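Local coordinates for protein inorganic pyrophosphatase (Shewanella sp. AS-11, PDB 6LL8) that probably hydrolyses diphosphate to two phosphates, as a metal-dependent family II (DHH and DHHA2) pyrophosphatase, at residues I144-V149 against K185-V190; M200-D205 against L292-Q297. One frame throughout, in Å; residues are numbered along the deposited sequence.

How the interactions relate
Both contacts sit at the imidodiphosphate site, interaction 1 through Asp147, interaction 2 through Lys204, Arg294 and Lys295. Their centres are about 13 Å apart and their nearest atoms about 4 Å apart. They use different elements. Residues 144-149 end helix 134-147, and 185-190 belong to the C-terminal part of helix 176-187 and the residues after it. Residues 200-205 lead into strand 203-208. Residues 292-297 open helix 294-307. Interaction 1 is small and partly buried: one lysine amine meets one serine hydroxyl, beside an aspartate that bridges two magnesium ions. Interaction 2 is buried and larger, and rests on a salt bridge and a backbone bond. The ligand is reached through metal in the first, through lysine and arginine nitrogens in the second.

Interaction 1 (I144-V149 against K185-V190); sequences ILSDTV and KVKSAV. With MG (magnesium ion), chain D; MG (magnesium ion), chain F; 2PN (imidodiphosphoric acid), chain I.
Ser146 and Lys187 meet across two helical segments. Their CA atoms are the nearest pair across the segments, yet lie 10.1 Å apart, so side chains alone span the gap. Residues 144-147 are the last turn of helix 134-147, closed by a Schellman motif with positive phi at Val149. Lys187 comes from helix 176-187 and its chain runs out extended beyond CG. Lys187 NZ donates to Ser146 OG at 3.1 Å. With chi1 at -173° the serine hydroxyl lies opposite the backbone N, and from there it meets the amine. Both groups have further partners: Lys187 NZ a salt bridge to Glu219, Ser146 OG a hydrogen bond to Glu45. With an alanine here, the lysine amine is likely to lose one of its acceptors, and Glu45 its hydroxyl partner. The next residue, Asp147, faces the ligand. Asp147 OD2 binds one magnesium at 2.1 Å and Asp147 OD1 a second at 2.2 Å. Asp15, Asp73 and His95 share the first ion, and Asp13 shares the second. Imidodiphosphate O3 and O2 each bind one of the two ions. This carboxylate-bridged metal cluster is the active-site arrangement of family II pyrophosphatases.

Interaction 2 (M200-D205 against L292-Q297); sequences MRDFKD and LSRKKQ. With 2PN (imidodiphosphoric acid), chain I.
Arg294 reaches from the first turn of helix 294-307 to Asp202 and to Lys204 of strand 203-208. The two segments give the DHHA2 side of the imidodiphosphate pocket, its lysines and arginine. Arg294 buries the most surface here. It grips Asp202 end-on with two nitrogens. Arg294 NH1 donates to the backbone Asp202 O at 2.9 Å, almost straight at 172°. Arg294 NH2 makes a salt bridge to Asp202 OD1 at 3.0 Å. Both acceptors lie close to the guanidinium plane. The carboxylate stands nearly upright to that plane, at 83°, and OD1 is met from above its own plane. These bonds fix the rotation of the guanidinium and present its other edge to the ligand. The arginine chain leaves with CG anti to the backbone N and bends at chi3 (51°), which brings Arg294 NE to imidodiphosphate O4 at 2.8 Å. NH2 also donates to O5. Lys204 comes from the strand with its chain extended, and its CD lies over one face of the guanidinium, toward the rim. Lys204 NZ bonds imidodiphosphate O1 at 2.7 Å. Lys204 NZ and Arg294 NE both donate to O4, so the two cations share one phosphate oxygen. Lys295 completes the grip from the helix start. Its backbone N donates to O6, and His96 adds a further bond to the ligand. Ser293 is the N-cap, and its OG accepts from Lys296 N. Lys295 curls back through bends at chi3 and chi4, and Lys295 NZ donates to imidodiphosphate O3 at 2.9 Å and O6 at 3.1 Å.

Interaction 1 (I144-V149 against K185-V190)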
loop_
_atom_site.group_PDB
_atom_site.type_symbol
_atom_site.label_atom_id
_atom_site.label_comp_id
_atom_site.label_asym_id
_atom_site.label_seq_id
_atom_site.Cartn_x
_atom_site.Cartn_y
_atom_site.Cartn_z
ATOM N N ILE A 144 0.512 4.014 9.947
ATOM C CA ILE A 144 0.354 5.415 9.516
ATOM C C ILE A 144 1.737 6.025 9.299
ATOM O O ILE A 144 1.926 6.778 8.341
ATOM C CB ILE A 144 -0.495 6.205 10.524
ATOM C CG1 ILE A 144 -1.885 5.593 10.727
ATOM C CG2 ILE A 144 -0.599 7.660 10.066
ATOM C CD1 ILE A 144 -2.582 6.060 11.963
ATOM N N LEU A 145 2.685 5.746 10.181
ATOM C CA LEU A 145 4.067 6.227 9.989
ATOM C C LEU A 145 4.637 5.707 8.680
ATOM O O LEU A 145 5.402 6.411 8.007
ATOM C CB LEU A 145 4.921 5.785 11.170
ATOM C CG LEU A 145 4.679 6.543 12.464
ATOM C CD1 LEU A 145 5.267 5.743 13.614
ATOM C CD2 LEU A 145 5.254 7.945 12.418
ATOM N N SER A 146 4.318 4.481 8.292
ATOM C CA SER A 146 4.817 3.887 7.039
ATOM C C SER A 146 4.162 4.578 5.847
ATOM O O SER A 146 4.871 5.061 4.946
ATOM C CB SER A 146 4.575 2.402 7.035
ATOM O OG SER A 146 5.206 1.857 5.912
ATOM N N ASP A 147 2.842 4.594 5.815
ATOM C CA ASP A 147 2.139 5.169 4.651
ATOM C C ASP A 147 2.451 6.645 4.460
ATOM O O ASP A 147 2.524 7.102 3.325
ATOM C CB ASP A 147 0.638 4.995 4.801
ATOM C CG ASP A 147 0.099 3.779 4.092
ATOM O OD1 ASP A 147 0.840 2.805 4.007
ATOM O OD2 ASP A 147 -1.103 3.749 3.718
ATOM N N THR A 148 2.645 7.388 5.539
ATOM C CA THR A 148 2.935 8.812 5.433
ATOM C C THR A 148 4.431 9.090 5.323
ATOM O O THR A 148 4.799 10.265 5.235
ATOM C CB THR A 148 2.366 9.609 6.587
ATOM O OG1 THR A 148 3.036 9.303 7.802
ATOM C CG2 THR A 148 0.869 9.474 6.721
ATOM N N VAL A 149 5.257 8.068 5.326
ATOM C CA VAL A 149 6.725 8.261 5.242
ATOM C C VAL A 149 7.157 9.201 6.375
ATOM O O VAL A 149 7.832 10.227 6.163
ATOM C CB VAL A 149 7.220 8.674 3.845
ATOM C CG1 VAL A 149 8.743 8.564 3.773
ATOM C CG2 VAL A 149 6.566 7.830 2.767
ATOM N N LYS A 185 14.566 1.790 7.873
ATOM C CA LYS A 185 15.850 1.047 7.911
ATOM C C LYS A 185 15.613 -0.423 7.571
ATOM O O LYS A 185 16.387 -1.009 6.837
ATOM C CB LYS A 185 16.515 1.202 9.279
ATOM C CG LYS A 185 17.035 2.604 9.558
ATOM C CD LYS A 185 17.707 2.664 10.919
ATOM C CE LYS A 185 18.226 3.990 11.311
ATOM N NZ LYS A 185 19.223 3.767 12.395
ATOM N N VAL A 186 14.530 -1.012 8.050
ATOM C CA VAL A 186 14.176 -2.393 7.648
ATOM C C VAL A 186 13.925 -2.442 6.147
ATOM O O VAL A 186 14.453 -3.348 5.472
ATOM C CB VAL A 186 12.995 -2.916 8.450
ATOM C CG1 VAL A 186 12.509 -4.252 7.900
ATOM C CG2 VAL A 186 13.374 -3.078 9.919
ATOM N N LYS A 187 13.169 -1.502 5.602
ATOM C CA LYS A 187 12.870 -1.488 4.161
ATOM C C LYS A 187 14.152 -1.376 3.348
ATOM O O LYS A 187 14.177 -1.841 2.210
ATOM C CB LYS A 187 11.905 -0.362 3.778
ATOM C CG LYS A 187 10.455 -0.578 4.181
ATOM C CD LYS A 187 9.485 0.547 3.682
ATOM C CE LYS A 187 7.992 0.150 3.498
ATOM N NZ LYS A 187 6.963 1.261 3.422
ATOM N N SER A 188 15.179 -0.723 3.876
ATOM C CA SER A 188 16.420 -0.444 3.144
ATOM C C SER A 188 17.345 -1.660 3.123
ATOM O O SER A 188 18.362 -1.595 2.425
ATOM C CB SER A 188 17.113 0.733 3.775
ATOM O OG SER A 188 16.323 1.922 3.720
ATOM N N ALA A 189 17.054 -2.709 3.892
ATOM C CA ALA A 189 17.936 -3.891 4.018
ATOM C C ALA A 189 17.665 -4.834 2.847
ATOM O O ALA A 189 17.046 -5.878 3.013
ATOM C CB ALA A 189 17.743 -4.542 5.366
ATOM N N VAL A 190 18.169 -4.498 1.685
ATOM C CA VAL A 190 17.879 -5.219 0.423
ATOM C C VAL A 190 19.070 -6.072 -0.047
ATOM O O VAL A 190 18.914 -6.727 -1.079
ATOM C CB VAL A 190 17.431 -4.208 -0.645
ATOM C CG1 VAL A 190 16.104 -3.529 -0.301
ATOM C CG2 VAL A 190 18.524 -3.180 -0.928
HETATM MG MG MG D . -2.427 2.563 2.520
HETATM MG MG MG F . 1.123 1.384 2.356
HETATM P P1 2PN I . -0.662 2.442 -0.118
HETATM O O1 2PN I . -1.194 1.027 -0.334
HETATM O O2 2PN I . 0.760 2.450 0.377
HETATM O O3 2PN I . -1.592 3.241 0.775
HETATM N N1 2PN I . -0.682 3.179 -1.589
HETATM P P2 2PN I . 0.470 3.681 -2.658
HETATM O O4 2PN I . 0.048 3.064 -3.988
HETATM O O5 2PN I . 1.808 3.137 -2.204
HETATM O O6 2PN I . 0.432 5.190 -2.696
HETATM O O HOH W 1 3.299 1.823 1.500
HETATM O O HOH W 2 1.838 0.352 4.412
#

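Interaction 2 (M200-D205 against L292-Q297)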
loop_
_atom_site.group_PDB
_atom_site.type_symbol
_atom_site.label_atom_id
_atom_site.label_comp_id
_atom_site.label_asym_id
_atom_site.label_seq_id
_atom_site.Cartn_x
_atom_site.Cartn_y
_atom_site.Cartn_z
ATOM N N MET A 200 8.646 -7.198 -6.930
ATOM C CA MET A 200 7.312 -7.598 -6.471
ATOM C C MET A 200 7.036 -7.211 -5.032
ATOM O O MET A 200 5.920 -7.448 -4.578
ATOM C CB MET A 200 7.118 -9.112 -6.616
ATOM C CG MET A 200 7.193 -9.612 -8.042
ATOM S SD MET A 200 6.083 -8.834 -9.159
ATOM C CE MET A 200 4.541 -9.263 -8.402
ATOM N N ARG A 201 7.976 -6.644 -4.314
ATOM C CA ARG A 201 7.790 -6.439 -2.862
ATOM C C ARG A 201 6.626 -5.486 -2.579
ATOM O O ARG A 201 5.934 -5.700 -1.580
ATOM C CB ARG A 201 9.071 -5.882 -2.260
ATOM C CG ARG A 201 8.940 -5.525 -0.790
ATOM C CD ARG A 201 10.246 -5.591 -0.079
ATOM N NE ARG A 201 10.683 -6.970 0.053
ATOM C CZ ARG A 201 11.916 -7.307 0.407
ATOM N NH1 ARG A 201 12.815 -6.366 0.629
ATOM N NH2 ARG A 201 12.241 -8.574 0.484
ATOM N N ASP A 202 6.476 -4.450 -3.383
ATOM C CA ASP A 202 5.458 -3.409 -3.154
ATOM C C ASP A 202 4.906 -3.021 -4.507
ATOM O O ASP A 202 5.106 -1.881 -4.961
ATOM C CB ASP A 202 6.060 -2.249 -2.397
ATOM C CG ASP A 202 5.142 -1.114 -2.044
ATOM O OD1 ASP A 202 3.921 -1.283 -2.217
ATOM O OD2 ASP A 202 5.702 -0.102 -1.515
ATOM N N PHE A 203 4.276 -3.982 -5.138
ATOM C CA PHE A 203 3.878 -3.934 -6.548
ATOM C C PHE A 203 2.377 -3.979 -6.672
ATOM O O PHE A 203 1.747 -4.787 -5.978
ATOM C CB PHE A 203 4.520 -5.126 -7.260
ATOM C CG PHE A 203 4.196 -5.211 -8.728
ATOM C CD1 PHE A 203 3.067 -5.895 -9.143
ATOM C CD2 PHE A 203 5.012 -4.593 -9.658
ATOM C CE1 PHE A 203 2.763 -5.978 -10.488
ATOM C CE2 PHE A 203 4.677 -4.658 -11.011
ATOM C CZ PHE A 203 3.557 -5.347 -11.402
ATOM N N LYS A 204 1.835 -3.148 -7.552
ATOM C CA LYS A 204 0.401 -3.117 -7.834
ATOM C C LYS A 204 0.172 -3.044 -9.330
ATOM O O LYS A 204 0.856 -2.295 -10.028
ATOM C CB LYS A 204 -0.261 -1.906 -7.189
ATOM C CG LYS A 204 -0.214 -1.935 -5.663
ATOM C CD LYS A 204 -0.801 -0.666 -5.073
ATOM C CE LYS A 204 -0.772 -0.683 -3.550
ATOM N NZ LYS A 204 -1.336 0.564 -3.011
ATOM N N ASP A 205 -0.816 -3.779 -9.793
ATOM C CA ASP A 205 -1.352 -3.650 -11.152
ATOM C C ASP A 205 -2.526 -2.683 -11.139
ATOM O O ASP A 205 -3.351 -2.672 -10.203
ATOM C CB ASP A 205 -1.776 -4.990 -11.731
ATOM C CG ASP A 205 -0.656 -5.795 -12.345
ATOM O OD1 ASP A 205 0.214 -5.181 -12.998
ATOM O OD2 ASP A 205 -0.646 -7.025 -12.191
ATOM N N LEU A 292 7.263 11.023 -3.730
ATOM C CA LEU A 292 7.212 9.965 -2.699
ATOM C C LEU A 292 6.004 9.053 -2.898
ATOM O O LEU A 292 6.098 7.878 -2.536
ATOM C CB LEU A 292 7.167 10.565 -1.283
ATOM C CG LEU A 292 8.443 11.237 -0.799
ATOM C CD1 LEU A 292 8.188 11.978 0.518
ATOM C CD2 LEU A 292 9.575 10.237 -0.627
ATOM N N SER A 293 4.865 9.607 -3.284
ATOM C CA SER A 293 3.559 8.932 -3.206
ATOM C C SER A 293 3.113 8.368 -4.556
ATOM O O SER A 293 2.902 9.145 -5.515
ATOM C CB SER A 293 2.529 9.901 -2.741
ATOM O OG SER A 293 1.227 9.349 -2.854
ATOM N N ARG A 294 2.901 7.068 -4.619
ATOM C CA ARG A 294 2.334 6.468 -5.835
ATOM C C ARG A 294 0.898 6.937 -6.029
ATOM O O ARG A 294 0.535 7.400 -7.126
ATOM C CB ARG A 294 2.501 4.950 -5.758
ATOM C CG ARG A 294 1.882 4.177 -6.921
ATOM C CD ARG A 294 2.264 2.714 -6.950
ATOM N NE ARG A 294 2.030 2.088 -5.678
ATOM C CZ ARG A 294 2.699 1.058 -5.172
ATOM N NH1 ARG A 294 3.486 0.313 -5.928
ATOM N NH2 ARG A 294 2.572 0.773 -3.887
ATOM N N LYS A 295 0.053 6.859 -5.000
ATOM C CA LYS A 295 -1.376 7.195 -5.188
ATOM C C LYS A 295 -1.562 8.671 -5.568
ATOM O O LYS A 295 -2.519 8.961 -6.275
ATOM C CB LYS A 295 -2.235 6.870 -3.957
ATOM C CG LYS A 295 -2.014 7.784 -2.762
ATOM C CD LYS A 295 -3.005 7.553 -1.608
ATOM C CE LYS A 295 -2.981 6.170 -1.006
ATOM N NZ LYS A 295 -1.653 5.824 -0.437
ATOM N N LYS A 296 -0.704 9.579 -5.102
ATOM C CA LYS A 296 -0.971 11.017 -5.291
ATOM C C LYS A 296 -0.135 11.608 -6.407
ATOM O O LYS A 296 -0.603 12.512 -7.104
ATOM C CB LYS A 296 -0.770 11.767 -3.983
ATOM C CG LYS A 296 -1.172 13.211 -3.977
ATOM C CD LYS A 296 -1.100 13.822 -2.601
ATOM C CE LYS A 296 -1.332 15.316 -2.561
ATOM N NZ LYS A 296 -2.675 15.673 -3.021
ATOM N N GLN A 297 1.091 11.144 -6.590
ATOM C CA GLN A 297 2.058 11.790 -7.489
ATOM C C GLN A 297 2.361 10.966 -8.727
ATOM O O GLN A 297 2.990 11.495 -9.637
ATOM C CB GLN A 297 3.337 12.136 -6.755
ATOM C CG GLN A 297 3.123 13.130 -5.606
ATOM C CD GLN A 297 4.387 13.305 -4.818
ATOM O OE1 GLN A 297 4.826 12.413 -4.086
ATOM N NE2 GLN A 297 5.030 14.445 -4.988
HETATM P P1 2PN I . -0.662 2.442 -0.118
HETATM O O1 2PN I . -1.194 1.027 -0.334
HETATM O O2 2PN I . 0.760 2.450 0.377
HETATM O O3 2PN I . -1.592 3.241 0.775
HETATM N N1 2PN I . -0.682 3.179 -1.589
HETATM P P2 2PN I . 0.470 3.681 -2.658
HETATM O O4 2PN I . 0.048 3.064 -3.988
HETATM O O5 2PN I . 1.808 3.137 -2.204
HETATM O O6 2PN I . 0.432 5.190 -2.696
#